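Local atomic coordinates of MgGH51 (Meripilus giganteus, PDB entry 6ZQ1), a protein that probably hydrolyses terminal alpha-L-arabinofuranosyl residues from arabinose-containing glycans, and is bound here to an arabinose-like iminosugar. Residues G19-D24 / A476-P481. Residues are numbered along the deposited sequence; the frame is centred on the assembly and turned at random.
Sequences GLMFED and AASYAP. With EDG (1,4-dideoxy-1,4-imino-L-arabinitol), chain F.
Met21 has CG anti to its own backbone N (chi1 -179°) and bends at chi2, while chi1 of 41° in Ser478 sets OG between the backbone N and the carbonyl carbon, where it brushes Met21 CB. The unbranched methionine chain rests its sulfur against a methyl group, Met21 SD lying 3.7 Å from Ala480 CB; the small size of alanine permits this close approach. Serine is short enough to fit between the strands, and its buried hydroxyl is satisfied by a hydrogen bond with Gly428 O. Ser478 CB lies 3.4 Å from Gly19 O.

The two strands are the first and last of the eight-stranded parallel sheet, and their meeting closes the (beta/alpha)8 barrel expected of a GH51 catalytic domain. The seam is partly hydrated. Gly19 N gives a hydrogen bond to Ala477 O at 3.2 Å, from an almost fully extended backbone that glycine adopts more readily than residues with a side chain. Beyond it the strands are bridged by water. One water donates to Gly19 O and accepts from Tyr479 N; a second accepts from Met21 N and donates to Tyr479 O, its oxygen 2.7 Å from that carbonyl oxygen.

Past the strand ends lies the bound iminosugar. Glu23, extended beyond CG, accepts at OE2 a 2.6 Å hydrogen bond from O3' of the iminosugar, while Glu23 OE1 is held by Asn232 N and Trp261 NE1, fixing the carboxylate's rotation. Pro481, after a cis peptide bond, brings CG to 3.8 Å from the ligand's O5'.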
loop_
_atom_site.group_PDB
_atom_site.type_symbol
_atom_site.label_atom_id
_atom_site.label_comp_id
_atom_site.label_asym_id
_atom_site.label_seq_id
_atom_site.Cartn_x
_atom_site.Cartn_y
_atom_site.Cartn_z
ATOM N N GLY A 19 -0.644 10.251 -6.919
ATOM C CA GLY A 19 0.117 9.129 -6.377
ATOM C C GLY A 19 -0.662 8.305 -5.369
ATOM O O GLY A 19 -1.934 8.424 -5.308
ATOM N N LEU A 20 0.069 7.528 -4.584
ATOM C CA LEU A 20 -0.470 6.406 -3.772
ATOM C C LEU A 20 -0.151 6.683 -2.311
ATOM O O LEU A 20 0.921 7.273 -2.025
ATOM C CB LEU A 20 0.187 5.075 -4.175
ATOM C CG LEU A 20 0.015 4.647 -5.630
ATOM C CD1 LEU A 20 0.496 3.222 -5.787
ATOM C CD2 LEU A 20 -1.441 4.762 -6.082
ATOM N N MET A 21 -1.042 6.257 -1.420
ATOM C CA MET A 21 -0.824 6.268 0.054
ATOM C C MET A 21 -0.843 4.830 0.548
ATOM O O MET A 21 -1.867 4.148 0.390
ATOM C CB MET A 21 -1.930 7.060 0.764
ATOM C CG MET A 21 -1.771 7.138 2.285
ATOM S SD MET A 21 -2.524 5.773 3.165
ATOM C CE MET A 21 -1.915 6.060 4.814
ATOM N N PHE A 22 0.226 4.426 1.228
ATOM C CA PHE A 22 0.370 3.064 1.735
ATOM C C PHE A 22 0.690 3.020 3.229
ATOM O O PHE A 22 1.509 3.765 3.770
ATOM C CB PHE A 22 1.451 2.314 0.974
ATOM C CG PHE A 22 1.441 0.860 1.307
ATOM C CD1 PHE A 22 0.622 -0.029 0.628
ATOM C CD2 PHE A 22 2.295 0.355 2.275
ATOM C CE1 PHE A 22 0.648 -1.388 0.910
ATOM C CE2 PHE A 22 2.276 -0.997 2.578
ATOM C CZ PHE A 22 1.462 -1.862 1.899
ATOM N N GLU A 23 -0.002 2.107 3.886
ATOM C CA GLU A 23 0.365 1.520 5.192
ATOM C C GLU A 23 -0.101 0.076 5.152
ATOM O O GLU A 23 -0.923 -0.270 4.283
ATOM C CB GLU A 23 -0.243 2.307 6.343
ATOM C CG GLU A 23 -1.718 2.091 6.447
ATOM C CD GLU A 23 -2.393 2.869 7.558
ATOM O OE1 GLU A 23 -1.952 2.775 8.738
ATOM O OE2 GLU A 23 -3.415 3.496 7.246
ATOM N N ASP A 24 0.429 -0.763 6.034
ATOM C CA ASP A 24 -0.074 -2.146 6.227
ATOM C C ASP A 24 -1.387 -2.043 7.016
ATOM O O ASP A 24 -1.319 -1.919 8.254
ATOM C CB ASP A 24 0.943 -3.022 6.951
ATOM C CG ASP A 24 0.712 -4.489 6.603
ATOM O OD1 ASP A 24 -0.462 -4.826 6.350
ATOM O OD2 ASP A 24 1.699 -5.273 6.481
ATOM N N ALA A 476 0.554 17.237 -4.599
ATOM C CA ALA A 476 0.402 15.770 -4.443
ATOM C C ALA A 476 -0.946 15.420 -3.822
ATOM O O ALA A 476 -1.451 16.189 -2.971
ATOM C CB ALA A 476 1.549 15.183 -3.642
ATOM N N ALA A 477 -1.505 14.286 -4.249
ATOM C CA ALA A 477 -2.838 13.835 -3.793
ATOM C C ALA A 477 -2.956 12.317 -3.925
ATOM O O ALA A 477 -2.685 11.796 -4.978
ATOM C CB ALA A 477 -3.882 14.540 -4.598
ATOM N N SER A 478 -3.343 11.647 -2.857
ATOM C CA SER A 478 -3.578 10.184 -2.821
ATOM C C SER A 478 -4.899 9.835 -2.108
ATOM O O SER A 478 -5.088 10.238 -0.945
ATOM C CB SER A 478 -2.420 9.465 -2.155
ATOM O OG SER A 478 -1.950 10.184 -1.002
ATOM N N TYR A 479 -5.676 8.959 -2.737
ATOM C CA TYR A 479 -6.813 8.210 -2.148
ATOM C C TYR A 479 -6.275 7.358 -0.994
ATOM O O TYR A 479 -5.052 6.864 -1.015
ATOM C CB TYR A 479 -7.485 7.332 -3.203
ATOM C CG TYR A 479 -8.771 6.664 -2.799
ATOM C CD1 TYR A 479 -8.789 5.483 -2.051
ATOM C CD2 TYR A 479 -9.986 7.195 -3.205
ATOM C CE1 TYR A 479 -9.987 4.875 -1.713
ATOM C CE2 TYR A 479 -11.186 6.572 -2.916
ATOM C CZ TYR A 479 -11.188 5.426 -2.134
ATOM O OH TYR A 479 -12.346 4.786 -1.786
ATOM N N ALA A 480 -7.088 7.162 0.016
ATOM C CA ALA A 480 -6.757 6.169 1.073
ATOM C C ALA A 480 -7.997 5.499 1.621
ATOM O O ALA A 480 -9.055 6.135 1.688
ATOM C CB ALA A 480 -5.937 6.822 2.168
ATOM N N PRO A 481 -7.899 4.232 2.088
ATOM C CA PRO A 481 -6.721 3.379 1.901
ATOM C C PRO A 481 -6.604 2.802 0.477
ATOM O O PRO A 481 -7.570 2.701 -0.256
ATOM C CB PRO A 481 -6.928 2.260 2.932
ATOM C CG PRO A 481 -7.977 2.802 3.889
ATOM C CD PRO A 481 -8.881 3.577 2.958
HETATM O "O2'" EDG F . -3.811 8.304 9.078
HETATM C "C2'" EDG F . -4.871 7.429 9.369
HETATM C "C1'" EDG F . -6.227 8.115 9.196
HETATM N "N4'" EDG F . -6.940 7.236 8.271
HETATM C "C3'" EDG F . -4.886 6.186 8.458
HETATM O "O3'" EDG F . -4.170 5.115 9.084
HETATM C "C4'" EDG F . -6.380 5.869 8.322
HETATM C "C5'" EDG F . -6.732 4.968 7.142
HETATM O "O5'" EDG F . -6.348 5.522 5.893
HETATM O O HOH W 1 -4.387 7.604 -5.244
HETATM O O HOH W 2 -3.642 5.726 -2.967
#